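Local atomic coordinates of thermosome subunit (Methanococcoides burtonii, PDB entry 3AQ1), a protein that probably binds and hydrolyses ATP to drive the folding of unfolded proteins, as a group II chaperonin of the TCP-1 family. Residues S164-I172 against T315-L326; S71-A82 against N457-R468. One frame throughout, in Å; residues are numbered along the deposited sequence.

In the fold
The two contacts share no helix or strand and lie on opposite sides of the chain's centre, about 47 Å apart between their centres. Contact 1 joins short strands near the middle of the elongated monomer, at what the family's topology suggests is the junction of the intermediate and apical domains. Contact 2 brings helices from near the two modelled ends of the chain together in what is probably the equatorial domain. Both are partly buried, mixing core and surface. Their chemistry differs with their elements: strands bond mainly through the backbone, with one buried threonine hydroxyl assisting, whereas the helices meet through side chains, apolar where buried and ionic at the margin.

Contact 1: residues S164-I172 against T315-L326; sequences SELIDGLVI and TGCQNSKAVTVL
Thr324 turns both branches of its side chain to the 169-172 strand: chi1 of -62° sets OG1 beside the backbone N and CG2 opposite it. Thr324 OG1 accepts a bond from Val171 N (3.2 Å) and makes a weak one to Gly169 O, while Thr324 CG2 lies 4.0 Å from Val171 CB. Threonine suits this buried place, giving a hydroxyl to the backbone and a methyl to its apolar neighbour. Leu326, with CG beside its own N (chi1 -60°), spreads its fork on the same face: CD1 approaches Ile167 CG1 at 4.2 Å and CD2 reaches Val171 CG1 at 4.1 Å. On the other face Leu166 CD1 meets Val325 CG2.

Between these faces strands 165-167 and 323-326 run antiparallel. Ile167 and Thr324 form a hydrogen-bonded pair, Ile167 N to Thr324 O 2.9 Å and Thr324 N to Ile167 O 3.0 Å, and Glu165 pairs likewise with Leu326. An inverse gamma turn centred on Asp168 then swings the chain away to pair with strand 310-317. Gly169, having no side chain, lets its CA come within 4.3 Å of Thr315 CA.

Strand 151-157 flanks 323-329 on its other side, in a three-stranded mixed sheet with 165-167. At this probable interdomain junction, paired N-H and C=O groups, with Thr324 OG1 bridging the change of sheet, satisfy polar backbone in a partly buried place.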
loop_
_atom_site.group_PDB
_atom_site.type_symbol
_atom_site.label_atom_id
_atom_site.label_comp_id
_atom_site.label_asym_id
_atom_site.label_seq_id
_atom_site.Cartn_x
_atom_site.Cartn_y
_atom_site.Cartn_z
ATOM N N SER A 164 20.291 5.877 -5.087
ATOM C CA SER A 164 19.195 6.091 -4.148
ATOM C C SER A 164 19.596 5.666 -2.731
ATOM O O SER A 164 20.328 4.700 -2.544
ATOM C CB SER A 164 17.918 5.389 -4.624
ATOM O OG SER A 164 17.373 6.073 -5.745
ATOM N N GLU A 165 19.144 6.410 -1.732
ATOM C CA GLU A 165 19.513 6.095 -0.358
ATOM C C GLU A 165 18.317 5.696 0.487
ATOM O O GLU A 165 17.189 6.144 0.259
ATOM C CB GLU A 165 20.218 7.279 0.308
ATOM C CG GLU A 165 21.532 7.678 -0.318
ATOM C CD GLU A 165 22.072 8.976 0.254
ATOM O OE1 GLU A 165 22.004 10.026 -0.429
ATOM O OE2 GLU A 165 22.562 8.942 1.394
ATOM N N LEU A 166 18.581 4.852 1.475
ATOM C CA LEU A 166 17.593 4.541 2.487
ATOM C C LEU A 166 18.020 5.195 3.786
ATOM O O LEU A 166 18.900 4.696 4.477
ATOM C CB LEU A 166 17.477 3.037 2.663
ATOM C CG LEU A 166 16.039 2.542 2.617
ATOM C CD1 LEU A 166 15.465 2.818 1.234
ATOM C CD2 LEU A 166 15.978 1.067 2.948
ATOM N N ILE A 167 17.412 6.328 4.105
ATOM C CA ILE A 167 17.734 7.040 5.333
ATOM C C ILE A 167 16.871 6.546 6.477
ATOM O O ILE A 167 15.653 6.476 6.347
ATOM C CB ILE A 167 17.499 8.542 5.190
ATOM C CG1 ILE A 167 18.523 9.139 4.226
ATOM C CG2 ILE A 167 17.530 9.217 6.555
ATOM C CD1 ILE A 167 19.847 8.431 4.228
ATOM N N ASP A 168 17.507 6.223 7.599
ATOM C CA ASP A 168 16.801 5.708 8.766
ATOM C C ASP A 168 16.334 6.837 9.642
ATOM O O ASP A 168 16.902 7.104 10.688
ATOM C CB ASP A 168 17.664 4.721 9.553
ATOM C CG ASP A 168 17.629 3.320 8.960
ATOM O OD1 ASP A 168 16.513 2.778 8.768
ATOM O OD2 ASP A 168 18.715 2.762 8.680
ATOM N N GLY A 169 15.274 7.481 9.197
ATOM C CA GLY A 169 14.696 8.625 9.856
ATOM C C GLY A 169 13.745 9.324 8.904
ATOM O O GLY A 169 12.936 8.675 8.252
ATOM N N LEU A 170 13.873 10.644 8.799
ATOM C CA LEU A 170 12.970 11.484 8.020
ATOM C C LEU A 170 13.750 12.650 7.441
ATOM O O LEU A 170 14.396 13.369 8.179
ATOM C CB LEU A 170 11.859 12.021 8.925
ATOM C CG LEU A 170 10.814 12.908 8.269
ATOM C CD1 LEU A 170 10.040 12.097 7.264
ATOM C CD2 LEU A 170 9.871 13.509 9.300
ATOM N N VAL A 171 13.686 12.840 6.125
ATOM C CA VAL A 171 14.396 13.935 5.457
ATOM C C VAL A 171 13.433 15.025 4.955
ATOM O O VAL A 171 12.459 14.722 4.304
ATOM C CB VAL A 171 15.236 13.406 4.283
ATOM C CG1 VAL A 171 15.875 14.559 3.545
ATOM C CG2 VAL A 171 16.304 12.427 4.786
ATOM N N ILE A 172 13.698 16.285 5.286
ATOM C CA ILE A 172 12.811 17.404 4.951
ATOM C C ILE A 172 13.570 18.334 4.041
ATOM O O ILE A 172 14.653 18.796 4.395
ATOM C CB ILE A 172 12.444 18.281 6.195
ATOM C CG1 ILE A 172 11.868 17.446 7.322
ATOM C CG2 ILE A 172 11.465 19.397 5.825
ATOM C CD1 ILE A 172 10.736 16.602 6.882
ATOM N N THR A 315 17.292 11.958 12.172
ATOM C CA THR A 315 17.582 10.534 12.345
ATOM C C THR A 315 17.587 10.096 13.817
ATOM O O THR A 315 17.565 10.918 14.734
ATOM C CB THR A 315 18.947 10.168 11.744
ATOM O OG1 THR A 315 19.969 10.918 12.398
ATOM C CG2 THR A 315 18.988 10.510 10.289
ATOM N N GLY A 316 17.628 8.788 14.035
ATOM C CA GLY A 316 17.594 8.232 15.377
ATOM C C GLY A 316 16.311 8.521 16.124
ATOM O O GLY A 316 16.325 8.570 17.340
ATOM N N CYS A 317 15.207 8.709 15.403
ATOM C CA CYS A 317 13.964 9.198 16.006
ATOM C C CYS A 317 13.354 8.227 16.990
ATOM O O CYS A 317 13.573 7.014 16.901
ATOM C CB CYS A 317 12.918 9.556 14.951
ATOM S SG CYS A 317 13.157 11.118 14.135
ATOM N N GLN A 318 12.588 8.810 17.916
ATOM C CA GLN A 318 11.921 8.141 19.029
ATOM C C GLN A 318 11.333 6.775 18.656
ATOM O O GLN A 318 11.977 5.734 18.842
ATOM C CB GLN A 318 10.837 9.082 19.586
ATOM C CG GLN A 318 10.023 8.530 20.757
ATOM C CD GLN A 318 9.188 9.595 21.474
ATOM O OE1 GLN A 318 9.387 10.799 21.286
ATOM N NE2 GLN A 318 8.258 9.149 22.316
ATOM N N ASN A 319 10.107 6.786 18.137
ATOM C CA ASN A 319 9.445 5.566 17.678
ATOM C C ASN A 319 9.436 5.462 16.157
ATOM O O ASN A 319 8.406 5.651 15.508
ATOM C CB ASN A 319 8.016 5.488 18.223
ATOM C CG ASN A 319 7.961 4.948 19.642
ATOM O OD1 ASN A 319 8.281 3.784 19.888
ATOM N ND2 ASN A 319 7.551 5.792 20.585
ATOM N N SER A 320 10.594 5.164 15.585
ATOM C CA SER A 320 10.699 5.125 14.145
ATOM C C SER A 320 10.989 3.729 13.623
ATOM O O SER A 320 12.052 3.154 13.869
ATOM C CB SER A 320 11.763 6.105 13.635
ATOM O OG SER A 320 13.072 5.572 13.758
ATOM N N LYS A 321 10.013 3.182 12.916
ATOM C CA LYS A 321 10.300 2.161 11.934
ATOM C C LYS A 321 10.535 2.920 10.621
ATOM O O LYS A 321 11.236 2.445 9.719
ATOM C CB LYS A 321 9.135 1.176 11.817
ATOM C CG LYS A 321 9.252 -0.025 12.739
ATOM C CD LYS A 321 10.525 -0.799 12.449
ATOM C CE LYS A 321 10.563 -2.102 13.226
ATOM N NZ LYS A 321 11.795 -2.877 12.914
ATOM N N ALA A 322 9.973 4.129 10.578
ATOM C CA ALA A 322 10.024 5.040 9.439
ATOM C C ALA A 322 11.375 5.229 8.741
ATOM O O ALA A 322 12.435 5.229 9.361
ATOM C CB ALA A 322 9.453 6.391 9.845
ATOM N N VAL A 323 11.303 5.407 7.433
ATOM C CA VAL A 323 12.467 5.614 6.582
ATOM C C VAL A 323 12.102 6.557 5.445
ATOM O O VAL A 323 10.952 6.678 5.057
ATOM C CB VAL A 323 12.954 4.303 5.924
ATOM C CG1 VAL A 323 12.907 3.161 6.896
ATOM C CG2 VAL A 323 12.110 3.979 4.735
ATOM N N THR A 324 13.097 7.226 4.908
ATOM C CA THR A 324 12.885 8.058 3.748
ATOM C C THR A 324 13.767 7.495 2.672
ATOM O O THR A 324 14.939 7.237 2.909
ATOM C CB THR A 324 13.310 9.505 4.024
ATOM O OG1 THR A 324 12.500 10.034 5.077
ATOM C CG2 THR A 324 13.143 10.366 2.788
ATOM N N VAL A 325 13.186 7.272 1.502
ATOM C CA VAL A 325 13.946 6.920 0.317
ATOM C C VAL A 325 14.304 8.213 -0.394
ATOM O O VAL A 325 13.415 8.910 -0.880
ATOM C CB VAL A 325 13.106 6.094 -0.680
ATOM C CG1 VAL A 325 13.938 5.767 -1.891
ATOM C CG2 VAL A 325 12.558 4.821 -0.046
ATOM N N LEU A 326 15.588 8.554 -0.439
ATOM C CA LEU A 326 16.025 9.576 -1.374
ATOM C C LEU A 326 16.175 8.901 -2.733
ATOM O O LEU A 326 17.164 8.214 -2.990
ATOM C CB LEU A 326 17.346 10.197 -0.936
ATOM C CG LEU A 326 17.315 10.862 0.432
ATOM C CD1 LEU A 326 18.662 11.462 0.747
ATOM C CD2 LEU A 326 16.232 11.922 0.450
#

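Contact 2: residues S71-A82 against N457-R468; sequences STIISEGYRHAA and NAAMEATVMILR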
loop_
_atom_site.group_PDB
_atom_site.type_symbol
_atom_site.label_atom_id
_atom_site.label_comp_id
_atom_site.label_asym_id
_atom_site.label_seq_id
_atom_site.Cartn_x
_atom_site.Cartn_y
_atom_site.Cartn_z
ATOM N N SER A 71 -36.260 -17.927 -2.120
ATOM C CA SER A 71 -35.254 -16.875 -2.196
ATOM C C SER A 71 -34.297 -16.816 -1.003
ATOM O O SER A 71 -33.146 -16.407 -1.137
ATOM C CB SER A 71 -35.949 -15.525 -2.361
ATOM O OG SER A 71 -35.203 -14.498 -1.749
ATOM N N THR A 72 -34.771 -17.218 0.165
ATOM C CA THR A 72 -33.977 -17.098 1.376
ATOM C C THR A 72 -32.962 -18.230 1.531
ATOM O O THR A 72 -31.900 -18.048 2.125
ATOM C CB THR A 72 -34.894 -16.984 2.591
ATOM O OG1 THR A 72 -35.384 -15.639 2.655
ATOM C CG2 THR A 72 -34.155 -17.319 3.869
ATOM N N ILE A 73 -33.295 -19.388 0.971
ATOM C CA ILE A 73 -32.401 -20.544 0.931
ATOM C C ILE A 73 -31.196 -20.267 0.041
ATOM O O ILE A 73 -30.065 -20.612 0.387
ATOM C CB ILE A 73 -33.135 -21.807 0.403
ATOM C CG1 ILE A 73 -34.091 -22.364 1.461
ATOM C CG2 ILE A 73 -32.146 -22.877 -0.019
ATOM C CD1 ILE A 73 -34.981 -23.508 0.965
ATOM N N ILE A 74 -31.450 -19.644 -1.108
ATOM C CA ILE A 74 -30.390 -19.244 -2.033
ATOM C C ILE A 74 -29.370 -18.352 -1.342
ATOM O O ILE A 74 -28.171 -18.557 -1.492
ATOM C CB ILE A 74 -30.952 -18.498 -3.263
ATOM C CG1 ILE A 74 -31.844 -19.429 -4.084
ATOM C CG2 ILE A 74 -29.822 -17.963 -4.133
ATOM C CD1 ILE A 74 -32.662 -18.722 -5.132
ATOM N N SER A 75 -29.854 -17.372 -0.583
ATOM C CA SER A 75 -28.987 -16.457 0.156
ATOM C C SER A 75 -28.034 -17.176 1.104
ATOM O O SER A 75 -26.836 -16.881 1.120
ATOM C CB SER A 75 -29.814 -15.457 0.952
ATOM O OG SER A 75 -30.652 -14.717 0.097
ATOM N N GLU A 76 -28.558 -18.107 1.902
ATOM C CA GLU A 76 -27.700 -18.846 2.824
ATOM C C GLU A 76 -26.735 -19.755 2.079
ATOM O O GLU A 76 -25.566 -19.856 2.448
ATOM C CB GLU A 76 -28.522 -19.628 3.843
ATOM C CG GLU A 76 -28.964 -18.774 5.015
ATOM C CD GLU A 76 -30.440 -18.931 5.325
ATOM O OE1 GLU A 76 -30.872 -20.062 5.644
ATOM O OE2 GLU A 76 -31.170 -17.919 5.249
ATOM N N GLY A 77 -27.223 -20.399 1.022
ATOM C CA GLY A 77 -26.371 -21.189 0.150
ATOM C C GLY A 77 -25.198 -20.385 -0.393
ATOM O O GLY A 77 -24.048 -20.813 -0.316
ATOM N N TYR A 78 -25.494 -19.212 -0.945
ATOM C CA TYR A 78 -24.463 -18.318 -1.453
ATOM C C TYR A 78 -23.486 -17.913 -0.351
ATOM O O TYR A 78 -22.271 -17.980 -0.539
ATOM C CB TYR A 78 -25.084 -17.058 -2.061
ATOM C CG TYR A 78 -25.606 -17.195 -3.470
ATOM C CD1 TYR A 78 -25.612 -18.413 -4.127
ATOM C CD2 TYR A 78 -26.118 -16.096 -4.132
ATOM C CE1 TYR A 78 -26.107 -18.520 -5.414
ATOM C CE2 TYR A 78 -26.609 -16.189 -5.414
ATOM C CZ TYR A 78 -26.600 -17.396 -6.052
ATOM O OH TYR A 78 -27.094 -17.464 -7.334
ATOM N N ARG A 79 -24.017 -17.483 0.790
ATOM C CA ARG A 79 -23.170 -17.021 1.885
ATOM C C ARG A 79 -22.277 -18.149 2.399
ATOM O O ARG A 79 -21.140 -17.921 2.814
ATOM C CB ARG A 79 -24.006 -16.443 3.023
ATOM C CG ARG A 79 -23.165 -15.960 4.195
ATOM C CD ARG A 79 -24.033 -15.478 5.334
ATOM N NE ARG A 79 -24.957 -14.439 4.901
ATOM C CZ ARG A 79 -24.613 -13.164 4.741
ATOM N NH1 ARG A 79 -23.358 -12.778 4.971
ATOM N NH2 ARG A 79 -25.521 -12.276 4.348
ATOM N N HIS A 80 -22.798 -19.367 2.360
ATOM C CA HIS A 80 -22.018 -20.536 2.716
ATOM C C HIS A 80 -20.975 -20.774 1.619
ATOM O O HIS A 80 -19.825 -21.136 1.889
ATOM C CB HIS A 80 -22.950 -21.740 2.907
ATOM C CG HIS A 80 -22.280 -22.953 3.469
ATOM N ND1 HIS A 80 -22.784 -24.227 3.299
ATOM C CD2 HIS A 80 -21.143 -23.092 4.191
ATOM C CE1 HIS A 80 -21.987 -25.096 3.893
ATOM N NE2 HIS A 80 -20.983 -24.436 4.441
ATOM N N ALA A 81 -21.376 -20.530 0.377
ATOM C CA ALA A 81 -20.457 -20.647 -0.746
ATOM C C ALA A 81 -19.270 -19.718 -0.565
ATOM O O ALA A 81 -18.129 -20.156 -0.613
ATOM C CB ALA A 81 -21.166 -20.352 -2.051
ATOM N N ALA A 82 -19.540 -18.435 -0.351
ATOM C CA ALA A 82 -18.478 -17.445 -0.188
ATOM C C ALA A 82 -17.506 -17.838 0.908
ATOM O O ALA A 82 -16.298 -17.660 0.775
ATOM C CB ALA A 82 -19.058 -16.089 0.108
ATOM N N ASN A 457 -16.581 -11.865 -1.494
ATOM C CA ASN A 457 -17.513 -11.524 -0.419
ATOM C C ASN A 457 -18.441 -10.342 -0.770
ATOM O O ASN A 457 -19.606 -10.315 -0.382
ATOM C CB ASN A 457 -16.776 -11.269 0.908
ATOM C CG ASN A 457 -16.089 -12.525 1.456
ATOM O OD1 ASN A 457 -16.347 -13.653 1.008
ATOM N ND2 ASN A 457 -15.210 -12.330 2.437
ATOM N N ALA A 458 -17.931 -9.367 -1.508
ATOM C CA ALA A 458 -18.766 -8.234 -1.873
ATOM C C ALA A 458 -19.828 -8.646 -2.898
ATOM O O ALA A 458 -20.983 -8.251 -2.800
ATOM C CB ALA A 458 -17.910 -7.060 -2.388
ATOM N N ALA A 459 -19.440 -9.450 -3.877
ATOM C CA ALA A 459 -20.400 -9.924 -4.855
ATOM C C ALA A 459 -21.506 -10.677 -4.136
ATOM O O ALA A 459 -22.685 -10.455 -4.382
ATOM C CB ALA A 459 -19.729 -10.809 -5.873
ATOM N N MET A 460 -21.117 -11.566 -3.237
ATOM C CA MET A 460 -22.079 -12.317 -2.450
ATOM C C MET A 460 -22.988 -11.411 -1.586
ATOM O O MET A 460 -24.206 -11.545 -1.622
ATOM C CB MET A 460 -21.351 -13.370 -1.605
ATOM C CG MET A 460 -22.258 -14.210 -0.730
ATOM S SD MET A 460 -22.652 -13.336 0.791
ATOM C CE MET A 460 -21.188 -13.704 1.755
ATOM N N GLU A 461 -22.398 -10.493 -0.824
ATOM C CA GLU A 461 -23.164 -9.579 0.032
ATOM C C GLU A 461 -24.112 -8.670 -0.737
ATOM O O GLU A 461 -25.183 -8.325 -0.246
ATOM C CB GLU A 461 -22.236 -8.706 0.884
ATOM C CG GLU A 461 -21.460 -9.450 1.961
ATOM C CD GLU A 461 -22.342 -10.046 3.027
ATOM O OE1 GLU A 461 -23.561 -9.781 3.009
ATOM O OE2 GLU A 461 -21.812 -10.780 3.884
ATOM N N ALA A 462 -23.708 -8.274 -1.936
ATOM C CA ALA A 462 -24.522 -7.409 -2.774
ATOM C C ALA A 462 -25.697 -8.177 -3.352
ATOM O O ALA A 462 -26.806 -7.648 -3.469
ATOM C CB ALA A 462 -23.685 -6.833 -3.898
ATOM N N THR A 463 -25.433 -9.422 -3.737
ATOM C CA THR A 463 -26.441 -10.278 -4.344
ATOM C C THR A 463 -27.467 -10.649 -3.294
ATOM O O THR A 463 -28.673 -10.561 -3.521
ATOM C CB THR A 463 -25.805 -11.548 -4.903
ATOM O OG1 THR A 463 -24.992 -11.201 -6.022
ATOM C CG2 THR A 463 -26.854 -12.539 -5.351
ATOM N N VAL A 464 -26.973 -11.054 -2.134
ATOM C CA VAL A 464 -27.835 -11.452 -1.039
ATOM C C VAL A 464 -28.654 -10.278 -0.517
ATOM O O VAL A 464 -29.817 -10.424 -0.175
ATOM C CB VAL A 464 -27.015 -12.076 0.083
ATOM C CG1 VAL A 464 -27.709 -11.902 1.413
ATOM C CG2 VAL A 464 -26.760 -13.547 -0.235
ATOM N N MET A 465 -28.052 -9.104 -0.478
ATOM C CA MET A 465 -28.766 -7.935 -0.004
ATOM C C MET A 465 -29.948 -7.635 -0.927
ATOM O O MET A 465 -31.019 -7.227 -0.484
ATOM C CB MET A 465 -27.814 -6.746 0.081
ATOM C CG MET A 465 -28.497 -5.432 0.308
ATOM S SD MET A 465 -27.509 -4.374 1.351
ATOM C CE MET A 465 -25.904 -4.630 0.608
ATOM N N ILE A 466 -29.747 -7.852 -2.216
ATOM C CA ILE A 466 -30.779 -7.628 -3.214
ATOM C C ILE A 466 -31.877 -8.706 -3.190
ATOM O O ILE A 466 -33.036 -8.423 -3.484
ATOM C CB ILE A 466 -30.140 -7.583 -4.601
ATOM C CG1 ILE A 466 -29.254 -6.340 -4.711
ATOM C CG2 ILE A 466 -31.201 -7.663 -5.705
ATOM C CD1 ILE A 466 -28.743 -6.070 -6.101
ATOM N N LEU A 467 -31.511 -9.938 -2.846
ATOM C CA LEU A 467 -32.468 -11.038 -2.784
ATOM C C LEU A 467 -33.398 -10.944 -1.570
ATOM O O LEU A 467 -34.601 -11.214 -1.657
ATOM C CB LEU A 467 -31.734 -12.376 -2.729
ATOM C CG LEU A 467 -30.981 -12.831 -3.972
ATOM C CD1 LEU A 467 -30.302 -14.149 -3.692
ATOM C CD2 LEU A 467 -31.937 -12.965 -5.153
ATOM N N ARG A 468 -32.825 -10.581 -0.433
ATOM C CA ARG A 468 -33.561 -10.610 0.815
ATOM C C ARG A 468 -34.175 -9.261 1.088
ATOM O O ARG A 468 -33.664 -8.473 1.876
ATOM C CB ARG A 468 -32.672 -11.092 1.965
ATOM C CG ARG A 468 -32.765 -12.611 2.190
ATOM C CD ARG A 468 -31.786 -13.085 3.258
ATOM N NE ARG A 468 -31.568 -12.060 4.276
ATOM C CZ ARG A 468 -32.211 -12.002 5.438
ATOM N NH1 ARG A 468 -33.114 -12.925 5.748
ATOM N NH2 ARG A 468 -31.944 -11.022 6.292
#
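Arg79 NH1 meets Glu461 OE2 on its syn side at 2.8 Å, but from out of the carboxylate plane, so this salt bridge is bent rather than ideal. Arg79 NH2 adds a weak bond to Glu461 OE1, the guanidinium and carboxylate planes being 48° apart. Met460 SD lies off one guanidinium face. A long arginine suits this partly exposed margin, its methylenes packing while its charge reaches the carboxylate.

Further in, the small residues Ser75 and Ala82 let the helices close, and larger side chains pack against them. Val464 CG2 rests 3.6 Å from Ser75 O, and the bent chain of Met460 brings its CE to 3.6 Å from Ala82 CB. Thr463 folds its hydroxyl back onto Ala459 O of its own helix, and chi1 of -69° leaves Thr463 CG2 for the edge of the Tyr78 ring, in the ring plane and 3.7 Å from Tyr78 CE2. Ile74 CG2 lies over the centre of one face of that ring.

The helices run nearly antiparallel (168°), with axes 9.6 Å apart. Helix 45-65 packs against Ile74, Tyr78 and Thr463, taking the Tyr78 hydroxyl on Leu57 O, while helix 383-394 touches Ile73 and Ala81.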